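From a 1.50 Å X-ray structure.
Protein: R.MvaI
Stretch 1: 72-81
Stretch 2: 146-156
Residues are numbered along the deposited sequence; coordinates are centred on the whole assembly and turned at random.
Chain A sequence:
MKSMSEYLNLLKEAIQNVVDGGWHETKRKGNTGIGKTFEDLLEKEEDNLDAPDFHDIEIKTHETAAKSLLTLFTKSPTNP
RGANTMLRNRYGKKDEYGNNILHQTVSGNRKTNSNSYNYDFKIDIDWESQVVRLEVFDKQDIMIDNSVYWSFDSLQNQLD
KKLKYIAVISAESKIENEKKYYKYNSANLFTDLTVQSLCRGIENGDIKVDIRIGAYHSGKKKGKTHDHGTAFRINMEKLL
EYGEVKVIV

Stretch 1 (72-81) LFTKSPTNPR
Stretch 2, residues 146-156: NSVYWSFDSLQ

How does Asn 79 bind the two stretches? Stretch 1 leaves a strand at residues 72-74 and continues as loop; stretch 2 is a strand through Ser 151, then a helix from Phe 152. They run antiparallel where Asn 79 faces Tyr 149, in a single beta bridge with the CA atoms 5.4 Å apart. Asn 79 is extended (phi/psi -144/146), as is Tyr 149 (-153/162), so their backbones can exchange two hydrogen bonds: Asn 79 N to Tyr 149 O at 3.1 Å and Tyr 149 N to Asn 79 O at 3.0 Å. Asn 79 O also lies 3.3 Å from Val 148 CA in a CA-H...O contact. With chi1 at t and chi2 near 90°, the Asn 79 side chain sends ND2 to Ser 147 O, a short but weak hydrogen bond of 2.7 Å. Asparagine suits this place because its amide can donate to a backbone carbonyl while its CB lies over one face of the Tyr 149 ring, 3.5 Å from the centroid. The tyrosine, chi1 p and chi2 73°, starts sideways from its CA, but its end comes nearer to stretch 1. The peptide bond before Pro 80 is cis, and Pro 80 CD sits 4.0 Å from Val 148 CG2.

What does Thr 78 add? Its backbone is helical in phi/psi (-64/-40), and its CB points toward stretch 2; Thr 78 CA is 4.7 Å from Trp 150 CA. Thr 78 N gives a weak hydrogen bond to Tyr 149 O, 2.8 Å, so that carbonyl receives two consecutive amides. Chi1 at m brings OG1 to Ser 151 N, which donates to it at 2.8 Å and 172°, almost straight. A threonine hydroxyl thus acts as acceptor just where the strand gives way to the helix. Ser 151, chi1 p, caps that helix by accepting at OG from Ser 154 N, 3.1 Å. Water 1 joins the group, 2.9 Å from Thr 78 OG1, 2.5 Å from Ser 154 OG and 2.9 Å from Lys 75 NZ, whose proton it accepts.

How is the Trp 150 ring held? It is buried, with chi1 m and chi2 -99°, and its end comes nearer to stretch 1 although its CB starts sideways. At the ring edge, Trp 150 NE1 donates to Lys 75 O, 2.9 Å, satisfying the indole nitrogen's proton. Over one face lies Pro 77, whose CA is 3.8 Å from the centroid of the five-membered ring; Pro 77 CG packs 3.8 Å from Trp 150 CZ2 and 3.7 Å from Val 148 CG1. Pro 77 (-52/143, C-gamma exo) is a compact apolar partner for these surfaces.

What closes the far end? Phe 73, chi1 p and chi2 85°, points toward stretch 2, and Leu 155 (m, t) meets its ring edge, Phe 73 CE1 to Leu 155 CD2 at 3.8 Å. Both are buried and apolar. Lys 75 (t, p, t, p) curls its NZ back to Ser 76 O, 2.9 Å. Altogether the stretches bury 612 Å² between them.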

# COMPACT_ATOMS: atom_id res chain seq x y z
N LEU A 72 -0.42 0.89 -1.61
CA LEU A 72 0.93 1.21 -2.09
C LEU A 72 0.87 2.21 -3.22
O LEU A 72 1.63 3.17 -3.23
CB LEU A 72 1.61 -0.07 -2.56
CG LEU A 72 1.83 -1.12 -1.45
CD1 LEU A 72 2.11 -2.50 -2.02
CD2 LEU A 72 2.94 -0.70 -0.53
N PHE A 73 -0.03 1.97 -4.15
CA PHE A 73 -0.25 2.82 -5.31
C PHE A 73 -1.49 2.36 -6.04
O PHE A 73 -2.00 1.28 -5.79
CB PHE A 73 0.98 2.81 -6.26
CG PHE A 73 1.34 1.44 -6.80
CD1 PHE A 73 0.75 0.92 -7.92
CD2 PHE A 73 2.30 0.67 -6.16
CE1 PHE A 73 1.11 -0.33 -8.43
CE2 PHE A 73 2.62 -0.59 -6.62
CZ PHE A 73 2.02 -1.10 -7.76
N THR A 74 -1.95 3.18 -6.98
CA THR A 74 -3.02 2.83 -7.89
C THR A 74 -2.46 2.89 -9.31
O THR A 74 -1.61 3.76 -9.63
CB THR A 74 -4.25 3.78 -7.75
OG1 THR A 74 -3.85 5.15 -7.92
CG2 THR A 74 -4.83 3.74 -6.37
N LYS A 75 -2.90 1.96 -10.15
CA LYS A 75 -2.42 1.90 -11.52
C LYS A 75 -3.30 0.98 -12.34
O LYS A 75 -3.49 -0.19 -11.96
CB LYS A 75 -0.96 1.44 -11.59
CG LYS A 75 -0.34 1.30 -13.01
CD LYS A 75 -0.11 2.66 -13.63
CE LYS A 75 0.53 2.49 -14.99
NZ LYS A 75 -0.45 1.99 -16.00
N SER A 76 -3.77 1.54 -13.45
CA SER A 76 -4.54 0.80 -14.45
C SER A 76 -3.69 -0.17 -15.24
O SER A 76 -2.49 0.02 -15.37
CB SER A 76 -5.22 1.78 -15.41
OG SER A 76 -6.33 2.40 -14.77
N PRO A 77 -4.30 -1.23 -15.77
CA PRO A 77 -3.55 -2.18 -16.60
C PRO A 77 -2.73 -1.56 -17.77
O PRO A 77 -3.09 -0.53 -18.38
CB PRO A 77 -4.64 -3.13 -17.10
CG PRO A 77 -5.65 -3.09 -16.08
CD PRO A 77 -5.69 -1.65 -15.62
N THR A 78 -1.59 -2.15 -18.00
CA THR A 78 -0.76 -1.78 -19.16
C THR A 78 -1.50 -2.11 -20.46
O THR A 78 -1.42 -1.34 -21.44
CB THR A 78 0.53 -2.61 -19.12
OG1 THR A 78 1.27 -2.27 -17.95
CG2 THR A 78 1.52 -2.25 -20.30
N ASN A 79 -2.19 -3.27 -20.48
CA ASN A 79 -2.74 -3.90 -21.69
C ASN A 79 -4.05 -4.58 -21.43
O ASN A 79 -4.24 -5.16 -20.36
CB ASN A 79 -1.77 -5.00 -22.19
CG ASN A 79 -2.34 -5.84 -23.40
OD1 ASN A 79 -2.14 -5.49 -24.57
ND2 ASN A 79 -3.04 -6.94 -23.10
N PRO A 80 -4.97 -4.59 -22.37
CA PRO A 80 -4.93 -3.76 -23.58
C PRO A 80 -5.26 -2.33 -23.24
O PRO A 80 -5.60 -2.04 -22.11
CB PRO A 80 -6.08 -4.35 -24.40
CG PRO A 80 -7.00 -4.95 -23.43
CD PRO A 80 -6.11 -5.51 -22.37
N ARG A 81 -5.19 -1.46 -24.23
CA ARG A 81 -5.72 -0.11 -24.06
C ARG A 81 -7.21 -0.19 -23.71
O ARG A 81 -7.95 -1.04 -24.23
CB ARG A 81 -5.50 0.71 -25.34
N ASN A 146 -7.14 -14.16 -20.07
CA ASN A 146 -6.01 -13.73 -19.26
C ASN A 146 -5.21 -12.64 -20.00
O ASN A 146 -4.00 -12.46 -19.79
CB ASN A 146 -5.13 -14.91 -18.83
CG ASN A 146 -4.45 -15.56 -19.98
OD1 ASN A 146 -4.75 -15.30 -21.15
ND2 ASN A 146 -3.51 -16.44 -19.63
N SER A 147 -5.90 -11.88 -20.83
CA SER A 147 -5.29 -10.83 -21.65
C SER A 147 -4.93 -9.55 -20.95
O SER A 147 -4.01 -8.83 -21.42
CB SER A 147 -6.18 -10.53 -22.86
OG SER A 147 -7.36 -9.86 -22.48
N VAL A 148 -5.60 -9.24 -19.85
CA VAL A 148 -5.40 -8.00 -19.14
C VAL A 148 -4.18 -8.14 -18.24
O VAL A 148 -4.06 -9.12 -17.50
CB VAL A 148 -6.68 -7.61 -18.33
CG1 VAL A 148 -6.39 -6.41 -17.50
CG2 VAL A 148 -7.88 -7.34 -19.28
N TYR A 149 -3.25 -7.18 -18.33
CA TYR A 149 -2.02 -7.28 -17.54
C TYR A 149 -1.42 -5.95 -17.22
O TYR A 149 -1.73 -4.95 -17.86
CB TYR A 149 -0.97 -8.20 -18.21
CG TYR A 149 -0.30 -7.69 -19.48
CD1 TYR A 149 0.65 -6.68 -19.44
CD2 TYR A 149 -0.56 -8.29 -20.69
CE1 TYR A 149 1.30 -6.25 -20.59
CE2 TYR A 149 0.08 -7.88 -21.86
CZ TYR A 149 1.00 -6.86 -21.80
OH TYR A 149 1.56 -6.46 -22.99
N TRP A 150 -0.55 -5.98 -16.23
CA TRP A 150 0.31 -4.87 -15.82
C TRP A 150 1.72 -5.30 -16.10
O TRP A 150 2.13 -6.36 -15.64
CB TRP A 150 0.20 -4.58 -14.30
CG TRP A 150 -1.11 -4.09 -13.81
CD1 TRP A 150 -1.46 -2.80 -13.56
CD2 TRP A 150 -2.26 -4.88 -13.50
NE1 TRP A 150 -2.74 -2.72 -13.09
CE2 TRP A 150 -3.28 -3.98 -13.07
CE3 TRP A 150 -2.56 -6.24 -13.56
CZ2 TRP A 150 -4.55 -4.43 -12.71
CZ3 TRP A 150 -3.80 -6.68 -13.19
CH2 TRP A 150 -4.79 -5.77 -12.76
N SER A 151 2.49 -4.53 -16.85
CA SER A 151 3.89 -4.88 -17.00
C SER A 151 4.70 -4.70 -15.74
O SER A 151 4.39 -3.83 -14.91
CB SER A 151 4.52 -4.02 -18.11
OG SER A 151 4.51 -2.65 -17.76
N PHE A 152 5.75 -5.49 -15.56
CA PHE A 152 6.63 -5.29 -14.42
C PHE A 152 7.21 -3.87 -14.43
O PHE A 152 7.36 -3.27 -13.39
CB PHE A 152 7.81 -6.28 -14.42
CG PHE A 152 7.52 -7.68 -13.86
CD1 PHE A 152 8.57 -8.50 -13.48
CD2 PHE A 152 6.24 -8.15 -13.73
CE1 PHE A 152 8.34 -9.78 -12.99
CE2 PHE A 152 6.00 -9.43 -13.27
CZ PHE A 152 7.04 -10.24 -12.88
N ASP A 153 7.55 -3.34 -15.61
CA ASP A 153 8.16 -2.01 -15.67
C ASP A 153 7.20 -0.93 -15.19
O ASP A 153 7.62 0.01 -14.52
CB ASP A 153 8.64 -1.71 -17.11
CG ASP A 153 9.90 -2.49 -17.46
OD1 ASP A 153 10.33 -2.44 -18.63
OD2 ASP A 153 10.51 -3.19 -16.62
N SER A 154 5.92 -1.08 -15.49
CA SER A 154 4.93 -0.12 -15.04
C SER A 154 4.83 -0.14 -13.52
O SER A 154 4.68 0.90 -12.89
CB SER A 154 3.56 -0.34 -15.68
OG SER A 154 2.85 -1.46 -15.16
N LEU A 155 4.87 -1.33 -12.95
CA LEU A 155 4.75 -1.49 -11.51
C LEU A 155 5.98 -0.97 -10.83
O LEU A 155 5.90 -0.32 -9.80
CB LEU A 155 4.49 -2.96 -11.14
CG LEU A 155 3.18 -3.51 -11.70
CD1 LEU A 155 3.12 -4.99 -11.35
CD2 LEU A 155 1.94 -2.77 -11.22
N GLN A 156 7.14 -1.23 -11.42
CA GLN A 156 8.40 -0.68 -10.94
C GLN A 156 8.39 0.85 -10.91
O GLN A 156 8.82 1.45 -9.92
CB GLN A 156 9.55 -1.14 -11.82
CG GLN A 156 10.90 -0.68 -11.31
CD GLN A 156 11.88 -1.82 -11.25
OE1 GLN A 156 11.98 -2.48 -10.23
NE2 GLN A 156 12.58 -2.07 -12.36
O HOH W 1 0.49 -0.72 -15.60